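Local coordinates for protein scyllo-inosose 3-dehydrogenase (Thermotoga maritima, PDB 3IP1) that catalyses the NAD+-dependent, zinc-requiring oxidation of scyllo-inosose to 3-dehydro-scyllo-inosose, at residues 42-47 against 375-380; 62-67 against 391-396; 104-109 against 116-121; 126-131 against 342-347; 196-201 against 347-352. One frame throughout, in Å; residues are numbered along the deposited sequence. Where two conformers were deposited one is given.

Contact 1. Residues 42-47 against 375-380; sequences VRVEEV and EIPEYI
Strand 42-47 and helix segment 376-380 run almost antiparallel, their axes 171° apart and 8.1 Å from each other at closest. Pro377 carries this small apolar contact: its ring projects at the strand and meets Val42 and Val44 through CB and CG. Val42 and Val44 share a rotamer, CG1 anti to the backbone N (chi1 178° and 173°), yet use opposite branches. Val42 offers CG1, which lies beside the carbonyl carbon, and sets it 4.1 Å from Pro377 CB as the two side chains cross obliquely. Val44 offers CG2, the branch beside the backbone N, and it reaches Pro377 CG at 4.1 Å, the two side chains crossing at about a right angle. The backbone joins in, for Val42 O sits 3.6 Å from Pro377 CB. Ile380, one turn further on, has CD1 anti to CA, so that this tip comes to 4.3 Å from Val42 CG1. No hydrogen bond links the two segments. Arg43 turns its CB away from the helix and bends back along its own strand, where NH1 donates to Val44 O at 3.2 Å. The contact joins the N-terminal antiparallel sheet, where Val42 also rests on Val6 and Leu8 of strand 3-12, to the helix that precedes the C-terminal strand; both Val42 and Ile380 touch Ala75 of helix 69-75, while Ile376 and Tyr379 lie on Val371 of strand 369-371.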
# COMPACT_ATOMS: atom_id res chain seq x y z
N VAL A 42 -38.75 -24.47 8.26
CA VAL A 42 -38.30 -23.65 9.36
C VAL A 42 -39.37 -23.61 10.43
O VAL A 42 -40.49 -23.21 10.16
CB VAL A 42 -37.98 -22.21 8.88
CG1 VAL A 42 -37.56 -21.34 10.06
CG2 VAL A 42 -36.89 -22.24 7.80
N ARG A 43 -39.02 -24.01 11.65
CA ARG A 43 -39.98 -24.03 12.74
C ARG A 43 -39.39 -23.56 14.06
O ARG A 43 -38.22 -23.79 14.35
CB ARG A 43 -40.60 -25.43 12.90
CG ARG A 43 -41.99 -25.59 12.27
CD ARG A 43 -43.12 -25.36 13.31
NE ARG A 43 -43.83 -26.60 13.69
CZ ARG A 43 -43.65 -27.29 14.82
NH1 ARG A 43 -42.78 -26.90 15.74
NH2 ARG A 43 -44.35 -28.39 15.02
N VAL A 44 -40.21 -22.88 14.86
CA VAL A 44 -39.88 -22.61 16.25
C VAL A 44 -39.98 -23.92 17.00
O VAL A 44 -41.03 -24.56 16.99
CB VAL A 44 -40.84 -21.57 16.87
CG1 VAL A 44 -40.58 -21.41 18.38
CG2 VAL A 44 -40.72 -20.22 16.14
N GLU A 45 -38.89 -24.34 17.64
CA GLU A 45 -38.91 -25.58 18.42
C GLU A 45 -38.16 -25.40 19.74
O GLU A 45 -37.35 -24.48 19.90
CB GLU A 45 -38.37 -26.76 17.59
CG GLU A 45 -36.87 -26.76 17.31
CD GLU A 45 -36.43 -27.87 16.33
OE1 GLU A 45 -35.48 -28.64 16.65
OE2 GLU A 45 -37.01 -27.97 15.23
N GLU A 46 -38.44 -26.28 20.69
CA GLU A 46 -37.74 -26.23 21.97
C GLU A 46 -36.30 -26.64 21.79
O GLU A 46 -35.99 -27.52 21.00
CB GLU A 46 -38.42 -27.11 23.01
CG GLU A 46 -39.82 -26.63 23.34
CD GLU A 46 -40.30 -27.11 24.69
OE1 GLU A 46 -39.90 -28.23 25.12
OE2 GLU A 46 -41.09 -26.36 25.30
N VAL A 47 -35.41 -25.96 22.53
CA VAL A 47 -33.98 -26.24 22.50
C VAL A 47 -33.42 -26.44 23.91
O VAL A 47 -33.92 -25.86 24.87
CB VAL A 47 -33.15 -25.11 21.78
CG1 VAL A 47 -33.48 -25.06 20.29
CG2 VAL A 47 -33.34 -23.73 22.44
N GLU A 375 -42.90 -14.96 14.69
CA GLU A 375 -43.27 -14.52 13.35
C GLU A 375 -42.17 -14.74 12.31
O GLU A 375 -42.41 -14.55 11.11
CB GLU A 375 -43.64 -13.05 13.37
CG GLU A 375 -44.86 -12.73 14.23
CD GLU A 375 -45.08 -11.23 14.33
OE1 GLU A 375 -45.67 -10.64 13.39
OE2 GLU A 375 -44.65 -10.64 15.34
N ILE A 376 -40.97 -15.12 12.77
CA ILE A 376 -39.79 -15.28 11.89
C ILE A 376 -40.00 -16.30 10.77
O ILE A 376 -39.74 -15.98 9.61
CB ILE A 376 -38.48 -15.59 12.68
CG1 ILE A 376 -37.99 -14.36 13.46
CG2 ILE A 376 -37.37 -16.10 11.75
CD1 ILE A 376 -37.73 -13.09 12.61
N PRO A 377 -40.46 -17.53 11.11
CA PRO A 377 -40.63 -18.46 9.98
C PRO A 377 -41.55 -17.89 8.89
O PRO A 377 -41.26 -18.01 7.71
CB PRO A 377 -41.23 -19.71 10.65
CG PRO A 377 -40.71 -19.65 12.07
CD PRO A 377 -40.69 -18.18 12.41
N GLU A 378 -42.62 -17.23 9.31
CA GLU A 378 -43.58 -16.62 8.38
C GLU A 378 -42.89 -15.59 7.48
O GLU A 378 -43.13 -15.55 6.26
CB GLU A 378 -44.73 -15.97 9.17
CG GLU A 378 -45.74 -15.20 8.31
CD GLU A 378 -46.59 -14.19 9.11
OE1 GLU A 378 -46.89 -14.41 10.30
OE2 GLU A 378 -46.96 -13.15 8.52
N TYR A 379 -42.03 -14.75 8.07
CA TYR A 379 -41.38 -13.69 7.31
C TYR A 379 -40.27 -14.17 6.37
O TYR A 379 -40.06 -13.61 5.31
CB TYR A 379 -40.91 -12.56 8.24
CG TYR A 379 -42.04 -11.64 8.57
CD1 TYR A 379 -42.38 -10.58 7.71
CD2 TYR A 379 -42.83 -11.84 9.70
CE1 TYR A 379 -43.46 -9.74 7.99
CE2 TYR A 379 -43.92 -11.00 9.99
CZ TYR A 379 -44.23 -9.97 9.12
OH TYR A 379 -45.29 -9.13 9.39
N ILE A 380 -39.57 -15.21 6.78
CA ILE A 380 -38.58 -15.87 5.94
C ILE A 380 -39.26 -16.36 4.65
O ILE A 380 -38.69 -16.27 3.56
CB ILE A 380 -37.90 -17.04 6.71
CG1 ILE A 380 -36.91 -16.48 7.73
CG2 ILE A 380 -37.20 -18.02 5.77
CD1 ILE A 380 -36.17 -17.55 8.54

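Contact 2. Residues 62-67 against 391-396; sequences VKACGI and KVTMLN
Ile67, Met394 and Asn396 bury the most surface where strand 62-66 pairs antiparallel with strand 392-395. Met394, a selenomethionine, forms the hydrogen-bonded pair with Cys65: its N donates to Cys65 O at 2.8 Å, and its O accepts from Cys65 N in the carbonyl plane, on a lone pair. Its chain leaves with CG anti to the backbone N and bends only at the last torsion (chi3 78°), which carries CE to 3.7 Å from Val62 CG1, crossing that side chain at about a right angle. At one end, Asn396 grips the edge twice. Its backbone N donates to Lys63 O at 2.9 Å, and its side-chain ND2 to Val62 O at 3.0 Å, with the donor well above that carbonyl plane. At the other end, Ile67 N donates to Val392 O at 3.0 Å, nearly along the C=O axis, and its side chain lies alongside that of Val392, CD1 to CG1 3.8 Å. Ile67 O accepts from Lys391 NZ at 3.1 Å, and a water spans the same oxygen and Val392 N. Lys391 NZ also forms a salt bridge with Glu98, a ligand of the catalytic-site metal, so this lysine probably helps to position that carboxylate. Lys63 and Ala64 together face Ser100 in a classic beta bulge on strand 57-66, within the GroES-like sheet of a zinc-dependent alcohol dehydrogenase, here extended by the C-terminal strand.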
# COMPACT_ATOMS: atom_id res chain seq x y z
N VAL A 62 -30.25 -12.82 23.41
CA VAL A 62 -30.45 -12.10 22.15
C VAL A 62 -31.47 -10.97 22.31
O VAL A 62 -32.55 -11.15 22.88
CB VAL A 62 -30.88 -13.04 20.97
CG1 VAL A 62 -30.97 -12.28 19.64
CG2 VAL A 62 -29.93 -14.24 20.83
N LYS A 63 -31.13 -9.80 21.79
CA LYS A 63 -32.09 -8.72 21.73
C LYS A 63 -32.66 -8.53 20.33
O LYS A 63 -33.85 -8.27 20.17
CB LYS A 63 -31.46 -7.43 22.22
CG LYS A 63 -31.29 -7.36 23.71
CD LYS A 63 -32.52 -6.74 24.37
CE LYS A 63 -33.34 -7.80 25.10
NZ LYS A 63 -34.48 -7.21 25.90
N ALA A 64 -31.81 -8.64 19.31
CA ALA A 64 -32.28 -8.44 17.94
C ALA A 64 -31.52 -9.32 16.98
O ALA A 64 -30.35 -9.62 17.22
CB ALA A 64 -32.17 -6.95 17.53
N CYS A 65 -32.17 -9.74 15.90
CA CYS A 65 -31.54 -10.55 14.86
C CYS A 65 -32.16 -10.28 13.49
O CYS A 65 -33.37 -10.47 13.29
CB CYS A 65 -31.62 -12.04 15.19
SG CYS A 65 -30.50 -13.03 14.14
N GLY A 66 -31.33 -9.85 12.55
CA GLY A 66 -31.80 -9.56 11.19
C GLY A 66 -31.93 -10.81 10.36
O GLY A 66 -31.10 -11.73 10.46
N ILE A 67 -32.98 -10.86 9.55
CA ILE A 67 -33.10 -11.90 8.53
C ILE A 67 -32.24 -11.48 7.34
O ILE A 67 -32.46 -10.43 6.75
CB ILE A 67 -34.58 -12.10 8.06
CG1 ILE A 67 -35.48 -12.44 9.27
CG2 ILE A 67 -34.68 -13.13 6.94
CD1 ILE A 67 -36.99 -12.62 8.97
N LYS A 391 -35.30 -4.86 5.06
CA LYS A 391 -34.72 -5.61 6.16
C LYS A 391 -35.78 -5.79 7.23
O LYS A 391 -36.44 -4.83 7.65
CB LYS A 391 -33.49 -4.87 6.71
CG LYS A 391 -32.93 -5.39 8.06
CD LYS A 391 -32.25 -6.75 7.96
CE LYS A 391 -31.04 -6.69 7.04
NZ LYS A 391 -30.47 -8.04 6.83
N VAL A 392 -35.91 -7.05 7.65
CA VAL A 392 -36.84 -7.47 8.70
C VAL A 392 -36.00 -7.99 9.84
O VAL A 392 -35.11 -8.79 9.63
CB VAL A 392 -37.79 -8.59 8.19
CG1 VAL A 392 -38.57 -9.24 9.36
CG2 VAL A 392 -38.76 -8.02 7.15
N THR A 393 -36.31 -7.53 11.05
CA THR A 393 -35.48 -7.82 12.23
C THR A 393 -36.30 -8.37 13.40
O THR A 393 -37.25 -7.73 13.85
CB THR A 393 -34.75 -6.53 12.69
OG1 THR A 393 -34.05 -5.95 11.58
CG2 THR A 393 -33.78 -6.81 13.83
N MSE A 394 -35.88 -9.53 13.91
CA MSE A 394 -36.40 -10.05 15.18
C MSE A 394 -36.03 -9.13 16.34
O MSE A 394 -34.87 -8.77 16.51
CB MSE A 394 -35.86 -11.44 15.46
CG MSE A 394 -36.63 -12.14 16.56
SE MSE A 394 -35.69 -13.67 17.28
CE MSE A 394 -34.41 -12.75 18.41
N LEU A 395 -37.02 -8.75 17.13
CA LEU A 395 -36.78 -8.00 18.35
C LEU A 395 -37.40 -8.76 19.53
O LEU A 395 -38.61 -8.99 19.55
CB LEU A 395 -37.40 -6.61 18.23
CG LEU A 395 -37.27 -5.64 19.40
CD1 LEU A 395 -35.80 -5.27 19.67
CD2 LEU A 395 -38.10 -4.38 19.11
N ASN A 396 -36.56 -9.17 20.49
CA ASN A 396 -37.03 -9.75 21.75
C ASN A 396 -37.26 -8.67 22.80
O ASN A 396 -36.38 -7.86 23.05
CB ASN A 396 -36.01 -10.75 22.30
CG ASN A 396 -35.93 -12.01 21.47
OD1 ASN A 396 -36.88 -12.35 20.75
ND2 ASN A 396 -34.79 -12.71 21.56
O HOH W 1 -34.58 -9.01 5.78

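Contact 3. Residues 104-109 against 116-121; sequences VEAGPE and NKRFEI
In the GroES-like domain, strand 98-106 carries a classic beta bulge at Val104 and Glu105, which together face Ile59; the chain then leaves the sheet and comes back past it as 116-121. Arg118, in one of its two deposited conformers, makes most of the contact. Its CB points at 104-109 but stays 4.4 Å from Pro108 O. Arg118 CG comes to 3.3 Å from Gly107 O, and CD lies beside two carbonyls, 3.2 Å from Gly107 O and 3.4 Å from Pro108 O. A bend at chi3 (92°) then turns the guanidinium toward Ala106 O, while NE passes near Gly107 O at a poor angle for a hydrogen bond. NH1 runs past Pro108 CA. CZ and NH2 come closest to Ala106 O, but the contact of Arg118 NH2 with Ala106 O (3.2 Å) is too badly angled for a hydrogen bond. Farther along, Ala106 CB packs on Phe119 CB at 3.9 Å, and Ile121 CG1 lies 3.7 Å from Val104 O. At the tip of Arg118, Ala106 O stands 3.1 Å above the guanidinium plane, over its centre.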
# COMPACT_ATOMS: atom_id res chain seq x y z
N VAL A 104 -24.95 -12.75 29.45
CA VAL A 104 -25.56 -13.25 30.68
C VAL A 104 -24.68 -14.25 31.40
O VAL A 104 -24.94 -14.58 32.53
CB VAL A 104 -27.01 -13.82 30.49
CG1 VAL A 104 -27.98 -12.73 30.04
CG2 VAL A 104 -27.03 -15.06 29.57
N GLU A 105 -23.66 -14.74 30.72
CA GLU A 105 -22.70 -15.60 31.35
C GLU A 105 -21.41 -15.60 30.51
O GLU A 105 -21.48 -15.55 29.29
CB GLU A 105 -23.26 -17.02 31.45
CG GLU A 105 -22.31 -17.97 32.14
CD GLU A 105 -22.95 -19.25 32.63
OE1 GLU A 105 -22.36 -19.88 33.55
OE2 GLU A 105 -24.03 -19.64 32.11
N ALA A 106 -20.27 -15.65 31.19
CA ALA A 106 -18.95 -15.69 30.55
C ALA A 106 -18.05 -16.69 31.29
O ALA A 106 -18.01 -16.70 32.52
CB ALA A 106 -18.31 -14.31 30.56
N GLY A 107 -17.32 -17.51 30.54
CA GLY A 107 -16.31 -18.39 31.12
C GLY A 107 -15.13 -17.61 31.68
O GLY A 107 -15.02 -16.40 31.43
N PRO A 108 -14.26 -18.28 32.46
CA PRO A 108 -13.15 -17.64 33.15
C PRO A 108 -12.16 -16.92 32.22
O PRO A 108 -11.60 -15.89 32.61
CB PRO A 108 -12.46 -18.82 33.90
CG PRO A 108 -12.96 -20.05 33.23
CD PRO A 108 -14.38 -19.70 32.83
N GLU A 109 -12.00 -17.43 31.00
CA GLU A 109 -11.06 -16.86 30.02
C GLU A 109 -11.79 -16.15 28.87
O GLU A 109 -11.20 -15.98 27.79
CB GLU A 109 -10.19 -17.98 29.43
CG GLU A 109 -9.22 -18.65 30.38
CD GLU A 109 -8.69 -20.00 29.83
OE1 GLU A 109 -8.57 -20.16 28.59
OE2 GLU A 109 -8.40 -20.91 30.63
N ASN A 116 -9.86 -5.78 27.79
CA ASN A 116 -8.89 -6.85 27.99
C ASN A 116 -9.10 -7.61 29.30
O ASN A 116 -8.17 -8.15 29.89
CB ASN A 116 -7.44 -6.35 27.87
CG ASN A 116 -6.46 -7.49 27.64
OD1 ASN A 116 -6.76 -8.47 26.93
ND2 ASN A 116 -5.28 -7.38 28.24
N LYS A 117 -10.35 -7.65 29.74
CA LYS A 117 -10.76 -8.42 30.91
C LYS A 117 -11.97 -9.26 30.57
O LYS A 117 -12.63 -9.04 29.55
CB LYS A 117 -11.06 -7.49 32.09
CG LYS A 117 -9.80 -6.83 32.62
CD LYS A 117 -10.09 -5.66 33.53
CE LYS A 117 -8.79 -5.09 34.06
NZ LYS A 117 -9.03 -4.01 35.06
N ARG A 118 -12.23 -10.25 31.43
CA ARG A 118 -13.40 -11.11 31.30
C ARG A 118 -14.64 -10.25 31.07
O ARG A 118 -14.80 -9.18 31.68
CB ARG A 118 -13.58 -11.97 32.56
CG ARG A 118 -14.02 -13.40 32.29
CD ARG A 118 -14.41 -14.15 33.58
NE ARG A 118 -15.84 -14.05 33.87
CZ ARG A 118 -16.50 -14.85 34.72
NH1 ARG A 118 -15.87 -15.82 35.37
NH2 ARG A 118 -17.78 -14.66 34.92
N PHE A 119 -15.49 -10.72 30.17
CA PHE A 119 -16.74 -10.07 29.86
C PHE A 119 -17.57 -9.94 31.12
O PHE A 119 -17.61 -10.88 31.90
CB PHE A 119 -17.52 -10.92 28.84
CG PHE A 119 -17.37 -10.46 27.42
CD1 PHE A 119 -17.97 -9.28 27.00
CD2 PHE A 119 -16.62 -11.20 26.51
CE1 PHE A 119 -17.83 -8.84 25.67
CE2 PHE A 119 -16.48 -10.76 25.19
CZ PHE A 119 -17.09 -9.59 24.77
N GLU A 120 -18.21 -8.79 31.32
CA GLU A 120 -19.12 -8.63 32.46
C GLU A 120 -20.53 -9.00 32.07
O GLU A 120 -20.96 -8.77 30.93
CB GLU A 120 -19.14 -7.18 32.96
CG GLU A 120 -17.88 -6.76 33.70
CD GLU A 120 -17.85 -5.27 33.95
OE1 GLU A 120 -18.92 -4.64 34.14
OE2 GLU A 120 -16.74 -4.72 33.94
N ILE A 121 -21.27 -9.54 33.03
CA ILE A 121 -22.71 -9.72 32.85
C ILE A 121 -23.33 -8.35 32.58
O ILE A 121 -22.99 -7.38 33.25
CB ILE A 121 -23.35 -10.41 34.07
CG1 ILE A 121 -22.91 -11.88 34.11
CG2 ILE A 121 -24.89 -10.27 34.03
CD1 ILE A 121 -23.39 -12.70 35.36

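Contact 4. Residues 126-131 against 342-347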
# COMPACT_ATOMS: atom_id res chain seq x y z
N CYS A 126 -22.34 -7.44 19.87
CA CYS A 126 -22.72 -8.11 18.64
C CYS A 126 -21.62 -9.13 18.36
O CYS A 126 -20.58 -9.11 19.01
CB CYS A 126 -22.85 -7.11 17.49
SG CYS A 126 -21.30 -6.29 17.08
N ALA A 127 -21.83 -10.01 17.39
CA ALA A 127 -20.79 -10.99 17.10
C ALA A 127 -20.63 -11.29 15.62
O ALA A 127 -21.53 -11.05 14.81
CB ALA A 127 -21.01 -12.27 17.91
N GLU A 128 -19.45 -11.77 15.27
CA GLU A 128 -19.13 -12.14 13.91
C GLU A 128 -19.83 -13.47 13.57
O GLU A 128 -20.08 -14.30 14.45
CB GLU A 128 -17.61 -12.25 13.71
CG GLU A 128 -16.85 -11.02 14.20
CD GLU A 128 -15.35 -11.15 14.11
OE1 GLU A 128 -14.83 -12.00 13.36
OE2 GLU A 128 -14.65 -10.39 14.80
N GLU A 129 -20.13 -13.65 12.29
CA GLU A 129 -20.72 -14.88 11.78
C GLU A 129 -19.66 -15.89 11.26
O GLU A 129 -19.91 -17.11 11.28
CB GLU A 129 -21.77 -14.50 10.71
CG GLU A 129 -22.39 -15.64 9.92
CD GLU A 129 -21.52 -16.12 8.75
OE1 GLU A 129 -20.57 -15.43 8.34
OE2 GLU A 129 -21.81 -17.21 8.23
N MSE A 130 -18.51 -15.39 10.81
CA MSE A 130 -17.43 -16.24 10.32
C MSE A 130 -16.64 -16.73 11.53
O MSE A 130 -15.93 -15.96 12.15
CB MSE A 130 -16.48 -15.49 9.39
CG MSE A 130 -17.12 -14.78 8.17
SE MSE A 130 -17.75 -16.02 6.78
CE MSE A 130 -16.02 -16.28 5.87
N LEU A 131 -16.79 -18.00 11.87
CA LEU A 131 -16.12 -18.53 13.05
C LEU A 131 -14.75 -19.11 12.65
O LEU A 131 -14.59 -20.32 12.48
CB LEU A 131 -17.03 -19.53 13.80
CG LEU A 131 -18.52 -19.11 13.89
CD1 LEU A 131 -19.38 -20.24 14.45
CD2 LEU A 131 -18.76 -17.77 14.65
N GLN A 342 -15.23 -11.16 0.33
CA GLN A 342 -16.20 -11.96 1.09
C GLN A 342 -15.95 -11.79 2.59
O GLN A 342 -14.81 -11.53 3.02
CB GLN A 342 -16.14 -13.44 0.71
CG GLN A 342 -15.07 -14.25 1.46
CD GLN A 342 -15.09 -15.75 1.13
OE1 GLN A 342 -15.89 -16.20 0.32
NE2 GLN A 342 -14.19 -16.51 1.76
N GLY A 343 -17.02 -11.91 3.39
CA GLY A 343 -16.87 -11.93 4.85
C GLY A 343 -16.80 -10.56 5.50
O GLY A 343 -17.03 -9.51 4.85
N HIS A 344 -16.49 -10.55 6.80
CA HIS A 344 -16.61 -9.34 7.59
C HIS A 344 -15.64 -9.38 8.79
O HIS A 344 -15.62 -8.46 9.59
CB HIS A 344 -18.05 -9.24 8.10
CG HIS A 344 -18.51 -10.49 8.78
ND1 HIS A 344 -19.42 -11.36 8.22
CD2 HIS A 344 -18.14 -11.05 9.96
CE1 HIS A 344 -19.61 -12.39 9.03
NE2 HIS A 344 -18.85 -12.22 10.10
N SER A 345 -14.87 -10.45 8.89
CA SER A 345 -13.95 -10.66 10.03
C SER A 345 -12.60 -10.00 9.79
O SER A 345 -12.30 -9.61 8.66
CB SER A 345 -13.77 -12.17 10.31
OG SER A 345 -15.03 -12.76 10.64
N GLY A 346 -11.81 -9.86 10.85
CA GLY A 346 -10.44 -9.37 10.78
C GLY A 346 -10.33 -7.88 10.54
O GLY A 346 -11.34 -7.19 10.38
N HIS A 347 -9.07 -7.40 10.52
CA HIS A 347 -8.73 -6.02 10.08
C HIS A 347 -9.30 -4.90 10.95
O HIS A 347 -9.10 -3.74 10.65
CB HIS A 347 -9.13 -5.81 8.60
CG HIS A 347 -8.65 -6.91 7.70
ND1 HIS A 347 -7.34 -7.03 7.30
CD2 HIS A 347 -9.30 -7.98 7.18
CE1 HIS A 347 -7.20 -8.11 6.55
NE2 HIS A 347 -8.38 -8.70 6.46
O HOH W 2 -11.98 -10.24 13.64
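Loop 342-347 passes beside the turn between strands 124-127 and 130-131, Met130 CA and Ser345 CA 6.6 Å apart, with Gly343 and Gly346 at positive phi. His344 takes the crowded rotamer, CG between the backbone N and the carbonyl carbon (chi1 52°), which sends its ring into that turn. His344 NE2 accepts two backbone N-H groups, Glu129 N at 2.9 Å and Met130 N at 3.3 Å, each tilted from the ring plane, consistent with a neutral imidazole whose proton is on ND1. Met130 CG lies over one face of the His344 ring in a CH-pi contact, 3.9 Å from its centroid, while Glu129 OE1 comes to 3.3 Å from His344 CE1. Ser345 OG donates to Glu128 OE1 at 2.8 Å from above the carboxylate plane; OE1 also accepts from Trp132 NE1, and OE2 from Trp173 NE1 and a water shared with Gly346 N. An alanine in place of His344 would remove the acceptor of two buried N-H groups and would probably loosen the turn. His344 touches the metal ligand Glu195 and Glu129 the metal ligand His97, so the contact contributes to the second shell of the catalytic metal site, where Rossmann-type and catalytic domains meet.

Contact 5. Residues 196-201 against 347-352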
# COMPACT_ATOMS: atom_id res chain seq x y z
N PRO A 196 -23.90 -7.13 8.52
CA PRO A 196 -24.00 -6.76 7.09
C PRO A 196 -23.27 -5.45 6.74
O PRO A 196 -22.80 -5.29 5.61
CB PRO A 196 -25.52 -6.60 6.87
CG PRO A 196 -26.11 -6.40 8.26
CD PRO A 196 -25.23 -7.23 9.17
N THR A 197 -23.16 -4.53 7.70
CA THR A 197 -22.48 -3.26 7.43
C THR A 197 -20.98 -3.54 7.25
O THR A 197 -20.32 -2.90 6.42
CB THR A 197 -22.75 -2.19 8.54
OG1 THR A 197 -24.17 -1.96 8.65
CG2 THR A 197 -22.03 -0.85 8.22
N SER A 198 -20.48 -4.52 8.01
CA SER A 198 -19.07 -4.93 7.96
C SER A 198 -18.73 -5.70 6.71
O SER A 198 -17.58 -5.66 6.26
CB SER A 198 -18.72 -5.76 9.21
OG SER A 198 -18.82 -4.97 10.38
N VAL A 199 -19.70 -6.42 6.15
CA VAL A 199 -19.53 -7.03 4.83
C VAL A 199 -19.24 -5.94 3.79
O VAL A 199 -18.28 -6.05 3.02
CB VAL A 199 -20.77 -7.87 4.41
CG1 VAL A 199 -20.71 -8.24 2.93
CG2 VAL A 199 -20.91 -9.14 5.29
N ALA A 200 -20.08 -4.90 3.75
CA ALA A 200 -19.89 -3.75 2.88
C ALA A 200 -18.56 -3.06 3.18
O ALA A 200 -17.80 -2.72 2.27
CB ALA A 200 -21.04 -2.75 3.06
N TYR A 201 -18.27 -2.87 4.46
CA TYR A 201 -17.04 -2.20 4.86
C TYR A 201 -15.81 -2.96 4.37
O TYR A 201 -14.92 -2.35 3.80
CB TYR A 201 -17.01 -2.02 6.38
CG TYR A 201 -15.94 -1.07 6.91
CD1 TYR A 201 -14.60 -1.45 6.94
CD2 TYR A 201 -16.29 0.19 7.42
CE1 TYR A 201 -13.60 -0.58 7.44
CE2 TYR A 201 -15.33 1.05 7.94
CZ TYR A 201 -13.98 0.66 7.94
OH TYR A 201 -13.01 1.50 8.44
N HIS A 347 -9.07 -7.40 10.52
CA HIS A 347 -8.73 -6.02 10.08
C HIS A 347 -9.30 -4.90 10.95
O HIS A 347 -9.10 -3.74 10.65
CB HIS A 347 -9.13 -5.81 8.60
CG HIS A 347 -8.65 -6.91 7.70
ND1 HIS A 347 -7.34 -7.03 7.30
CD2 HIS A 347 -9.30 -7.98 7.18
CE1 HIS A 347 -7.20 -8.11 6.55
NE2 HIS A 347 -8.38 -8.70 6.46
N GLY A 348 -10.01 -5.27 12.01
CA GLY A 348 -10.64 -4.31 12.89
C GLY A 348 -11.83 -3.66 12.21
O GLY A 348 -12.16 -2.51 12.49
N THR A 349 -12.47 -4.41 11.32
CA THR A 349 -13.64 -3.89 10.63
C THR A 349 -14.83 -3.71 11.57
O THR A 349 -15.40 -2.62 11.62
CB THR A 349 -14.00 -4.78 9.43
OG1 THR A 349 -12.98 -4.62 8.43
CG2 THR A 349 -15.37 -4.43 8.85
N PHE A 350 -15.17 -4.76 12.32
CA PHE A 350 -16.27 -4.69 13.30
C PHE A 350 -16.16 -3.48 14.21
O PHE A 350 -17.10 -2.72 14.30
CB PHE A 350 -16.42 -5.98 14.13
CG PHE A 350 -17.58 -6.86 13.71
CD1 PHE A 350 -17.70 -7.32 12.39
CD2 PHE A 350 -18.54 -7.26 14.64
CE1 PHE A 350 -18.75 -8.15 12.00
CE2 PHE A 350 -19.61 -8.10 14.27
CZ PHE A 350 -19.72 -8.54 12.95
N PRO A 351 -15.01 -3.28 14.90
CA PRO A 351 -15.03 -2.18 15.87
C PRO A 351 -15.05 -0.81 15.21
O PRO A 351 -15.61 0.12 15.77
CB PRO A 351 -13.76 -2.39 16.70
CG PRO A 351 -12.88 -3.28 15.88
CD PRO A 351 -13.81 -4.13 15.07
N ARG A 352 -14.48 -0.70 14.02
CA ARG A 352 -14.57 0.58 13.33
C ARG A 352 -15.99 0.84 12.84
O ARG A 352 -16.44 1.98 12.85
CB ARG A 352 -13.59 0.67 12.15
CG ARG A 352 -12.13 0.94 12.52
CD ARG A 352 -11.29 0.97 11.24
NE ARG A 352 -9.85 1.12 11.46
CZ ARG A 352 -8.98 0.11 11.47
NH1 ARG A 352 -9.38 -1.15 11.29
NH2 ARG A 352 -7.70 0.37 11.66
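Thr349 CG2, anti to its backbone N, sits at the tight centre of the contact between two helices, 3.6 Å from Ser198 CB and 3.6 Å from Tyr201 CD1. Thr349 and Tyr201 slide past each other in opposite directions. Beside them Phe350, whose CB bond leads away, swings its ring back so that CD1 comes to 3.3 Å from Ser198 OG, an oxygen hydrogen-bonded to Val194 O of its own helix. No hydrogen bond crosses between the segments. The more open side faces the subunit interface at Arg352, which is partly exposed and extended from CG to NE. Arg352 CD lies 3.3 Å from Tyr201 OH, with CB also near that hydroxyl, and the guanidinium and ring planes are 18° apart. Tyr201 OH is hydrogen-bonded to Pro213 O, and Arg352 NE forms a salt bridge with Asp215 OD1, both of a neighbouring subunit, while Arg352 NH1 bonds weakly to His347 O and Gly348 O. An alanine at Tyr201 would take away the ring beside Thr349 and the hydroxyl reaching the neighbouring subunit, and would probably weaken both contacts. Helix 194-207 rests Ser198 and Tyr201 on Val353 of helix 349-358, and Ala200 and Tyr201 on Ile232 of helix 224-235.

In the fold
Contacts 1 and 2 have centres about 13 Å apart and cross along the chain: 42-47 and 62-67 come first, 375-380 and 391-396 last, so both tie the C-terminal end to the N-terminal part. They touch where Ile376 meets Ile67. Contacts 3, 4 and 5 are nested inside these closures. Contact 3, its centre about 20 Å from that of contact 4, shares with contacts 2 and 4 the mixed sheet holding strands 57-66, 98-106, 124-127 and 392-395. Contacts 4 and 5, centres about 8 Å apart, share His347 and cross along the chain, joining loop 342-347 and helix 349-358 to the catalytic domain and helix 194-207. Contacts 2, 4 and 5 all lie close to residues that bind the catalytic metal.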